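Endolysin 2638A (Staphylococcus phage 2638A, PDB 7AQH) degrades the peptidoglycan of its staphylococcal host to lyse the cell, this chain being its C-terminal SH3b cell wall-binding domain. Local coordinates at residues Gly25-Pro33 with Gly70-Arg78; Gly46-Val54 with Val61-Glu69. All coordinates share one frame; numbering follows the deposited sequence.

In the fold
Both contacts lie within the small all-beta SH3b domain, their centres about 8 Å apart, and they share one curled antiparallel sheet. In contact 1 strand 26-30 pairs with strand 72-77; in contact 2 the strands on either side of the corner at D52 meet strand 60-66. Strands 60-66 and 72-77 follow each other in the chain and are neighbours in the sheet, so they join the two contacts: V77 N lies 2.7 Å from V61 O, a probable hydrogen bond, and the end of M75 packs on W65. A bound HEPES buffer molecule lies well away, about 11 Å from the side chain of I26 and about 14 Å from that of V61.

Contact 1 (Gly25-Pro33 with Gly70-Arg78); sequences GIITRYKGP and GETVYMPVR
The Y74 ring carries the turn that follows strand 26-30 on one of its faces: P33 CD lies over it in CH-pi contact, 3.8 Å from the ring centroid, while R29 O sits at its edge. G32, having no side chain, brings its backbone directly over the same face, and the puckered pyrrolidine ring of P33 lies alongside the tyrosine ring, with CD nearest its CD2 side. The Y30 ring has T72 O at its edge, 4.0 Å from CD1, and its CE1 reaches V73 CG2. In the backbone, R29 and Y74 form an antiparallel hydrogen-bonded pair within the beta-sheet of the SH3b cell wall-binding domain, R29 N giving to Y74 O at 3.0 Å and Y74 N to R29 O at 3.1 Å. Further along, side chains pack across the strands: I26 CG2, anti to the backbone N, comes 3.5 Å from M75 CG, the two side chains crossing at about a right angle, and T28 CB meets V73 CG1 at 3.4 Å. P76 cannot donate a backbone bond, and its CD rests 3.4 Å from I27 O. Strand 39-43 pairs with the other edge of strand 26-30, F18 and V20 of strand 10-20 cover I26, and strand 60-66 flanks strand 72-77.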
loop_
_atom_site.group_PDB
_atom_site.type_symbol
_atom_site.label_atom_id
_atom_site.label_comp_id
_atom_site.label_asym_id
_atom_site.label_seq_id
_atom_site.Cartn_x
_atom_site.Cartn_y
_atom_site.Cartn_z
ATOM N N GLY A 25 -4.796 6.320 -11.501
ATOM C CA GLY A 25 -5.062 5.212 -10.609
ATOM C C GLY A 25 -3.780 4.659 -10.016
ATOM O O GLY A 25 -2.673 5.140 -10.265
ATOM N N ILE A 26 -3.939 3.611 -9.213
ATOM C CA ILE A 26 -2.819 2.964 -8.543
ATOM C C ILE A 26 -2.860 1.473 -8.844
ATOM O O ILE A 26 -3.924 0.848 -8.799
ATOM C CB ILE A 26 -2.839 3.214 -7.022
ATOM C CG1 ILE A 26 -3.018 4.705 -6.737
ATOM C CG2 ILE A 26 -1.559 2.702 -6.386
ATOM C CD1 ILE A 26 -3.144 5.036 -5.270
ATOM N N ILE A 27 -1.696 0.908 -9.155
ATOM C CA ILE A 27 -1.582 -0.517 -9.445
ATOM C C ILE A 27 -1.447 -1.280 -8.135
ATOM O O ILE A 27 -0.642 -0.915 -7.269
ATOM C CB ILE A 27 -0.388 -0.791 -10.374
ATOM C CG1 ILE A 27 -0.589 -0.094 -11.721
ATOM C CG2 ILE A 27 -0.196 -2.286 -10.565
ATOM C CD1 ILE A 27 0.583 -0.244 -12.668
ATOM N N THR A 28 -2.237 -2.341 -7.986
ATOM C CA THR A 28 -2.229 -3.172 -6.793
ATOM C C THR A 28 -1.527 -4.494 -7.075
ATOM O O THR A 28 -1.471 -4.957 -8.219
ATOM C CB THR A 28 -3.654 -3.438 -6.297
ATOM O OG1 THR A 28 -4.389 -4.140 -7.307
ATOM C CG2 THR A 28 -4.361 -2.125 -5.985
ATOM N N ARG A 29 -0.991 -5.099 -6.017
ATOM C CA ARG A 29 -0.189 -6.308 -6.122
ATOM C C ARG A 29 -0.739 -7.381 -5.193
ATOM O O ARG A 29 -1.452 -7.093 -4.228
ATOM C CB ARG A 29 1.284 -6.036 -5.782
ATOM C CG ARG A 29 1.946 -4.973 -6.643
ATOM C CD ARG A 29 2.162 -5.456 -8.068
ATOM N NE ARG A 29 2.696 -4.404 -8.928
ATOM C CZ ARG A 29 3.050 -4.583 -10.197
ATOM N NH1 ARG A 29 2.930 -5.777 -10.760
ATOM N NH2 ARG A 29 3.526 -3.567 -10.903
ATOM N N TYR A 30 -0.400 -8.632 -5.496
ATOM C CA TYR A 30 -0.721 -9.751 -4.624
ATOM C C TYR A 30 0.482 -10.097 -3.741
ATOM O O TYR A 30 1.575 -9.540 -3.883
ATOM C CB TYR A 30 -1.169 -10.966 -5.449
ATOM C CG TYR A 30 -2.573 -10.866 -6.019
ATOM C CD1 TYR A 30 -3.674 -10.700 -5.187
ATOM C CD2 TYR A 30 -2.798 -10.941 -7.391
ATOM C CE1 TYR A 30 -4.959 -10.605 -5.704
ATOM C CE2 TYR A 30 -4.080 -10.847 -7.914
ATOM C CZ TYR A 30 -5.154 -10.679 -7.067
ATOM O OH TYR A 30 -6.425 -10.586 -7.590
ATOM N N LYS A 31 0.265 -11.034 -2.814
ATOM C CA LYS A 31 1.322 -11.611 -1.987
ATOM C C LYS A 31 1.898 -10.614 -0.991
ATOM O O LYS A 31 1.843 -10.851 0.220
ATOM C CB LYS A 31 2.440 -12.201 -2.847
ATOM C CG LYS A 31 2.018 -13.397 -3.704
ATOM C CD LYS A 31 3.178 -13.884 -4.555
ATOM C CE LYS A 31 4.179 -14.660 -3.697
ATOM N NZ LYS A 31 5.207 -15.320 -4.540
ATOM N N GLY A 32 2.460 -9.504 -1.472
ATOM C CA GLY A 32 3.085 -8.545 -0.589
ATOM C C GLY A 32 3.309 -7.164 -1.176
ATOM O O GLY A 32 3.035 -6.901 -2.351
ATOM N N PRO A 33 3.830 -6.245 -0.346
ATOM C CA PRO A 33 4.084 -4.848 -0.760
ATOM C C PRO A 33 5.379 -4.706 -1.551
ATOM O O PRO A 33 6.345 -4.058 -1.135
ATOM C CB PRO A 33 4.142 -4.119 0.585
ATOM C CG PRO A 33 4.742 -5.133 1.509
ATOM C CD PRO A 33 4.183 -6.469 1.067
ATOM N N GLY A 70 -10.904 -13.330 -0.136
ATOM C CA GLY A 70 -9.982 -13.745 0.902
ATOM C C GLY A 70 -8.530 -13.474 0.590
ATOM O O GLY A 70 -7.666 -13.792 1.413
ATOM N N GLU A 71 -8.241 -12.888 -0.566
ATOM C CA GLU A 71 -6.885 -12.574 -0.978
ATOM C C GLU A 71 -6.453 -11.245 -0.374
ATOM O O GLU A 71 -7.264 -10.326 -0.231
ATOM C CB GLU A 71 -6.830 -12.481 -2.499
ATOM C CG GLU A 71 -8.201 -12.599 -3.149
ATOM C CD GLU A 71 -8.197 -13.475 -4.374
ATOM O OE1 GLU A 71 -7.967 -14.693 -4.223
ATOM O OE2 GLU A 71 -8.409 -12.946 -5.486
ATOM N N THR A 72 -5.182 -11.148 -0.002
ATOM C CA THR A 72 -4.659 -9.902 0.538
ATOM C C THR A 72 -4.051 -9.092 -0.600
ATOM O O THR A 72 -3.279 -9.625 -1.403
ATOM C CB THR A 72 -3.623 -10.157 1.632
ATOM O OG1 THR A 72 -4.247 -10.817 2.739
ATOM C CG2 THR A 72 -3.036 -8.838 2.106
ATOM N N VAL A 73 -4.411 -7.814 -0.675
ATOM C CA VAL A 73 -3.939 -6.918 -1.724
ATOM C C VAL A 73 -3.160 -5.777 -1.088
ATOM O O VAL A 73 -3.596 -5.199 -0.086
ATOM C CB VAL A 73 -5.101 -6.368 -2.578
ATOM C CG1 VAL A 73 -4.573 -5.413 -3.638
ATOM C CG2 VAL A 73 -5.881 -7.508 -3.219
ATOM N N TYR A 74 -2.012 -5.454 -1.675
ATOM C CA TYR A 74 -1.153 -4.377 -1.206
ATOM C C TYR A 74 -1.129 -3.255 -2.234
ATOM O O TYR A 74 -1.067 -3.507 -3.442
ATOM C CB TYR A 74 0.269 -4.883 -0.949
ATOM C CG TYR A 74 0.345 -6.000 0.066
ATOM C CD1 TYR A 74 0.103 -7.316 -0.304
ATOM C CD2 TYR A 74 0.670 -5.741 1.391
ATOM C CE1 TYR A 74 0.170 -8.341 0.620
ATOM C CE2 TYR A 74 0.743 -6.761 2.322
ATOM C CZ TYR A 74 0.493 -8.059 1.930
ATOM O OH TYR A 74 0.564 -9.078 2.851
ATOM N N MET A 75 -1.173 -2.013 -1.750
ATOM C CA MET A 75 -1.210 -0.846 -2.616
ATOM C C MET A 75 -0.200 0.188 -2.133
ATOM O O MET A 75 -0.162 0.504 -0.931
ATOM C CB MET A 75 -2.618 -0.235 -2.649
ATOM C CG MET A 75 -2.794 0.857 -3.690
ATOM S SD MET A 75 -4.182 1.951 -3.330
ATOM C CE MET A 75 -5.496 0.767 -3.064
ATOM N N PRO A 76 0.627 0.736 -3.021
ATOM C CA PRO A 76 1.489 1.854 -2.628
ATOM C C PRO A 76 0.687 3.139 -2.507
ATOM O O PRO A 76 -0.295 3.356 -3.221
ATOM C CB PRO A 76 2.506 1.935 -3.771
ATOM C CG PRO A 76 1.763 1.405 -4.952
ATOM C CD PRO A 76 0.838 0.337 -4.423
ATOM N N VAL A 77 1.117 4.000 -1.586
ATOM C CA VAL A 77 0.378 5.224 -1.302
ATOM C C VAL A 77 1.315 6.425 -1.271
ATOM O O VAL A 77 0.863 7.573 -1.236
ATOM C CB VAL A 77 -0.399 5.103 0.022
ATOM C CG1 VAL A 77 -1.465 4.023 -0.087
ATOM C CG2 VAL A 77 0.554 4.806 1.170
ATOM N N ARG A 78 2.622 6.173 -1.282
ATOM C CA ARG A 78 3.585 7.266 -1.250
ATOM C C ARG A 78 4.990 6.688 -1.318
ATOM O O ARG A 78 5.222 5.531 -0.955
ATOM C CB ARG A 78 3.420 8.128 0.006
ATOM C CG ARG A 78 3.853 7.447 1.294
ATOM C CD ARG A 78 3.251 8.143 2.504
ATOM N NE ARG A 78 3.411 9.593 2.435
ATOM C CZ ARG A 78 2.950 10.439 3.351
ATOM N NH1 ARG A 78 2.298 9.980 4.411
ATOM N NH2 ARG A 78 3.141 11.743 3.207
#

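Contact 2 (Gly46-Val54 with Val61-Glu69)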
loop_
_atom_site.group_PDB
_atom_site.type_symbol
_atom_site.label_atom_id
_atom_site.label_comp_id
_atom_site.label_asym_id
_atom_site.label_seq_id
_atom_site.Cartn_x
_atom_site.Cartn_y
_atom_site.Cartn_z
ATOM N N GLY A 46 -10.971 8.405 -7.352
ATOM C CA GLY A 46 -12.296 8.434 -6.783
ATOM C C GLY A 46 -12.685 7.191 -6.008
ATOM O O GLY A 46 -13.486 7.284 -5.073
ATOM N N GLN A 47 -12.138 6.034 -6.368
ATOM C CA GLN A 47 -12.469 4.804 -5.665
ATOM C C GLN A 47 -11.835 4.792 -4.281
ATOM O O GLN A 47 -10.728 5.301 -4.081
ATOM C CB GLN A 47 -12.008 3.585 -6.463
ATOM C CG GLN A 47 -12.751 3.383 -7.771
ATOM C CD GLN A 47 -12.290 2.149 -8.515
ATOM O OE1 GLN A 47 -11.094 1.871 -8.602
ATOM N NE2 GLN A 47 -13.241 1.393 -9.050
ATOM N N THR A 48 -12.549 4.210 -3.320
ATOM C CA THR A 48 -12.128 4.183 -1.928
ATOM C C THR A 48 -12.076 2.749 -1.420
ATOM O O THR A 48 -12.885 1.901 -1.810
ATOM C CB THR A 48 -13.077 4.995 -1.040
ATOM O OG1 THR A 48 -13.137 6.348 -1.506
ATOM C CG2 THR A 48 -12.597 4.979 0.401
ATOM N N ILE A 49 -11.108 2.485 -0.544
ATOM C CA ILE A 49 -10.953 1.186 0.093
ATOM C C ILE A 49 -10.627 1.411 1.560
ATOM O O ILE A 49 -10.171 2.484 1.964
ATOM C CB ILE A 49 -9.857 0.328 -0.585
ATOM C CG1 ILE A 49 -8.515 1.069 -0.607
ATOM C CG2 ILE A 49 -10.266 -0.042 -2.000
ATOM C CD1 ILE A 49 -7.717 0.964 0.676
ATOM N N LYS A 50 -10.868 0.384 2.365
ATOM C CA LYS A 50 -10.531 0.397 3.783
ATOM C C LYS A 50 -9.455 -0.644 4.042
ATOM O O LYS A 50 -9.683 -1.844 3.847
ATOM C CB LYS A 50 -11.749 0.152 4.678
ATOM C CG LYS A 50 -12.735 1.306 4.741
ATOM C CD LYS A 50 -13.833 1.019 5.758
ATOM C CE LYS A 50 -14.804 2.180 5.897
ATOM N NZ LYS A 50 -15.490 2.515 4.631
ATOM N N TYR A 51 -8.291 -0.179 4.474
ATOM C CA TYR A 51 -7.148 -1.021 4.766
ATOM C C TYR A 51 -7.050 -1.256 6.265
ATOM O O TYR A 51 -7.589 -0.500 7.077
ATOM C CB TYR A 51 -5.870 -0.366 4.248
ATOM C CG TYR A 51 -5.562 0.972 4.892
ATOM C CD1 TYR A 51 -6.095 2.149 4.381
ATOM C CD2 TYR A 51 -4.735 1.060 6.003
ATOM C CE1 TYR A 51 -5.819 3.373 4.958
ATOM C CE2 TYR A 51 -4.450 2.283 6.590
ATOM C CZ TYR A 51 -4.995 3.436 6.062
ATOM O OH TYR A 51 -4.713 4.655 6.643
ATOM N N ASP A 52 -6.332 -2.317 6.627
ATOM C CA ASP A 52 -6.157 -2.703 8.018
ATOM C C ASP A 52 -4.697 -2.761 8.435
ATOM O O ASP A 52 -4.413 -3.024 9.609
ATOM C CB ASP A 52 -6.822 -4.063 8.282
ATOM C CG ASP A 52 -6.347 -5.139 7.325
ATOM O OD1 ASP A 52 -5.315 -4.928 6.653
ATOM O OD2 ASP A 52 -7.005 -6.195 7.244
ATOM N N GLU A 53 -3.767 -2.529 7.512
ATOM C CA GLU A 53 -2.347 -2.593 7.817
ATOM C C GLU A 53 -1.591 -1.707 6.838
ATOM O O GLU A 53 -1.969 -1.583 5.669
ATOM C CB GLU A 53 -1.832 -4.036 7.747
ATOM C CG GLU A 53 -0.416 -4.222 8.262
ATOM C CD GLU A 53 0.084 -5.642 8.079
ATOM O OE1 GLU A 53 -0.326 -6.293 7.095
ATOM O OE2 GLU A 53 0.880 -6.108 8.920
ATOM N N VAL A 54 -0.518 -1.094 7.329
ATOM C CA VAL A 54 0.346 -0.238 6.527
ATOM C C VAL A 54 1.741 -0.842 6.513
ATOM O O VAL A 54 2.220 -1.343 7.537
ATOM C CB VAL A 54 0.381 1.208 7.065
ATOM C CG1 VAL A 54 1.211 2.093 6.150
ATOM C CG2 VAL A 54 -1.030 1.756 7.211
ATOM N N VAL A 61 5.419 3.372 0.653
ATOM C CA VAL A 61 4.527 3.075 1.767
ATOM C C VAL A 61 3.287 2.398 1.203
ATOM O O VAL A 61 2.693 2.884 0.232
ATOM C CB VAL A 61 4.158 4.349 2.545
ATOM C CG1 VAL A 61 3.204 4.018 3.683
ATOM C CG2 VAL A 61 5.412 5.027 3.075
ATOM N N TRP A 62 2.893 1.280 1.805
ATOM C CA TRP A 62 1.803 0.470 1.290
ATOM C C TRP A 62 0.683 0.363 2.317
ATOM O O TRP A 62 0.898 0.500 3.525
ATOM C CB TRP A 62 2.284 -0.940 0.914
ATOM C CG TRP A 62 3.421 -0.962 -0.064
ATOM C CD1 TRP A 62 4.705 -0.559 0.161
ATOM C CD2 TRP A 62 3.376 -1.413 -1.424
ATOM N NE1 TRP A 62 5.463 -0.732 -0.971
ATOM C CE2 TRP A 62 4.671 -1.254 -1.959
ATOM C CE3 TRP A 62 2.370 -1.937 -2.240
ATOM C CZ2 TRP A 62 4.983 -1.599 -3.272
ATOM C CZ3 TRP A 62 2.682 -2.278 -3.545
ATOM C CH2 TRP A 62 3.978 -2.107 -4.048
ATOM N N VAL A 63 -0.523 0.119 1.813
ATOM C CA VAL A 63 -1.672 -0.238 2.635
ATOM C C VAL A 63 -2.232 -1.548 2.103
ATOM O O VAL A 63 -2.238 -1.782 0.890
ATOM C CB VAL A 63 -2.755 0.862 2.631
ATOM C CG1 VAL A 63 -2.167 2.189 3.087
ATOM C CG2 VAL A 63 -3.379 0.990 1.249
ATOM N N SER A 64 -2.697 -2.403 3.010
ATOM C CA SER A 64 -3.166 -3.730 2.644
ATOM C C SER A 64 -4.570 -3.954 3.185
ATOM O O SER A 64 -4.979 -3.348 4.178
ATOM C CB SER A 64 -2.228 -4.824 3.173
ATOM O OG SER A 64 -2.224 -4.851 4.590
ATOM N N TRP A 65 -5.302 -4.836 2.511
ATOM C CA TRP A 65 -6.636 -5.226 2.942
ATOM C C TRP A 65 -6.946 -6.585 2.336
ATOM O O TRP A 65 -6.248 -7.060 1.437
ATOM C CB TRP A 65 -7.689 -4.197 2.520
ATOM C CG TRP A 65 -7.927 -4.172 1.040
ATOM C CD1 TRP A 65 -8.851 -4.900 0.347
ATOM C CD2 TRP A 65 -7.226 -3.386 0.069
ATOM N NE1 TRP A 65 -8.771 -4.614 -0.995
ATOM C CE2 TRP A 65 -7.782 -3.688 -1.191
ATOM C CE3 TRP A 65 -6.184 -2.457 0.141
ATOM C CZ2 TRP A 65 -7.331 -3.093 -2.367
ATOM C CZ3 TRP A 65 -5.739 -1.867 -1.028
ATOM C CH2 TRP A 65 -6.311 -2.188 -2.265
ATOM N N GLU A 66 -8.004 -7.209 2.841
ATOM C CA GLU A 66 -8.476 -8.475 2.305
ATOM C C GLU A 66 -9.682 -8.220 1.411
ATOM O O GLU A 66 -10.547 -7.401 1.736
ATOM C CB GLU A 66 -8.842 -9.447 3.428
ATOM C CG GLU A 66 -7.650 -9.960 4.222
ATOM C CD GLU A 66 -7.212 -8.997 5.311
ATOM O OE1 GLU A 66 -7.911 -7.985 5.530
ATOM O OE2 GLU A 66 -6.167 -9.252 5.946
ATOM N N THR A 67 -9.737 -8.928 0.286
ATOM C CA THR A 67 -10.848 -8.802 -0.641
ATOM C C THR A 67 -11.992 -9.722 -0.219
ATOM O O THR A 67 -11.918 -10.436 0.784
ATOM C CB THR A 67 -10.388 -9.114 -2.066
ATOM O OG1 THR A 67 -9.936 -10.472 -2.137
ATOM C CG2 THR A 67 -9.253 -8.186 -2.474
ATOM N N PHE A 68 -13.076 -9.698 -0.997
ATOM C CA PHE A 68 -14.196 -10.589 -0.722
ATOM C C PHE A 68 -13.774 -12.039 -0.868
ATOM O O PHE A 68 -14.303 -12.923 -0.181
ATOM C CB PHE A 68 -15.367 -10.280 -1.651
ATOM C CG PHE A 68 -16.598 -11.070 -1.336
ATOM C CD1 PHE A 68 -17.029 -12.079 -2.179
ATOM C CD2 PHE A 68 -17.313 -10.818 -0.177
ATOM C CE1 PHE A 68 -18.161 -12.809 -1.881
ATOM C CE2 PHE A 68 -18.445 -11.545 0.127
ATOM C CZ PHE A 68 -18.870 -12.543 -0.726
ATOM N N GLU A 69 -12.821 -12.291 -1.764
ATOM C CA GLU A 69 -12.348 -13.624 -2.093
ATOM C C GLU A 69 -11.356 -14.162 -1.076
ATOM O O GLU A 69 -11.008 -15.347 -1.139
ATOM C CB GLU A 69 -11.687 -13.589 -3.472
ATOM C CG GLU A 69 -12.657 -13.344 -4.616
ATOM C CD GLU A 69 -11.986 -13.380 -5.971
ATOM O OE1 GLU A 69 -10.738 -13.448 -6.023
ATOM O OE2 GLU A 69 -12.708 -13.348 -6.991
#
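Y51 and V63 meet through their first torsions: Y51 CG stands between its own backbone N and carbonyl carbon (chi1 62°), and V63 CG1 lies anti to its carbonyl carbon (chi1 -56°), which sets this methyl 3.9 Å from the centroid of the Y51 ring, over the middle of one face, as a CH-pi contact. The setting is a beta hairpin of the SH3b fold, strands 53-57 and 60-66, entered through a corner at D52; ahead of the corner, strand 48-51 runs nearly perpendicular to strand 60-66, at 87°. It forms no beta bridge with that strand, and I49 and Y51 pack their side chains on it. I49 lays CG1 over one face of the W65 six-membered ring, 4.3 Å from its centroid, and its CD1 reaches CE3 at 3.8 Å; a branched aliphatic chain suits the broad indole. The buried Y51 has its hydroxyl hydrogen-bonded to E14, which satisfies its polar end. From the corner onward the backbones are bonded: D52 N to S64 O at 3.0 Å, then S64 N to E53 O at 2.9 Å in the E53-S64 hydrogen-bonded pair. S64 OG lies 3.3 Å from E53 CB, and this hydroxyl is hydrogen-bonded to Q55. Valines fill the other face, V54 CG1 touching V61 CG1 at 3.7 Å. The carboxylate of D52 meets that of E66, where one acid probably holds a proton: D52 OD2 lies 2.6 Å from E66 OE1.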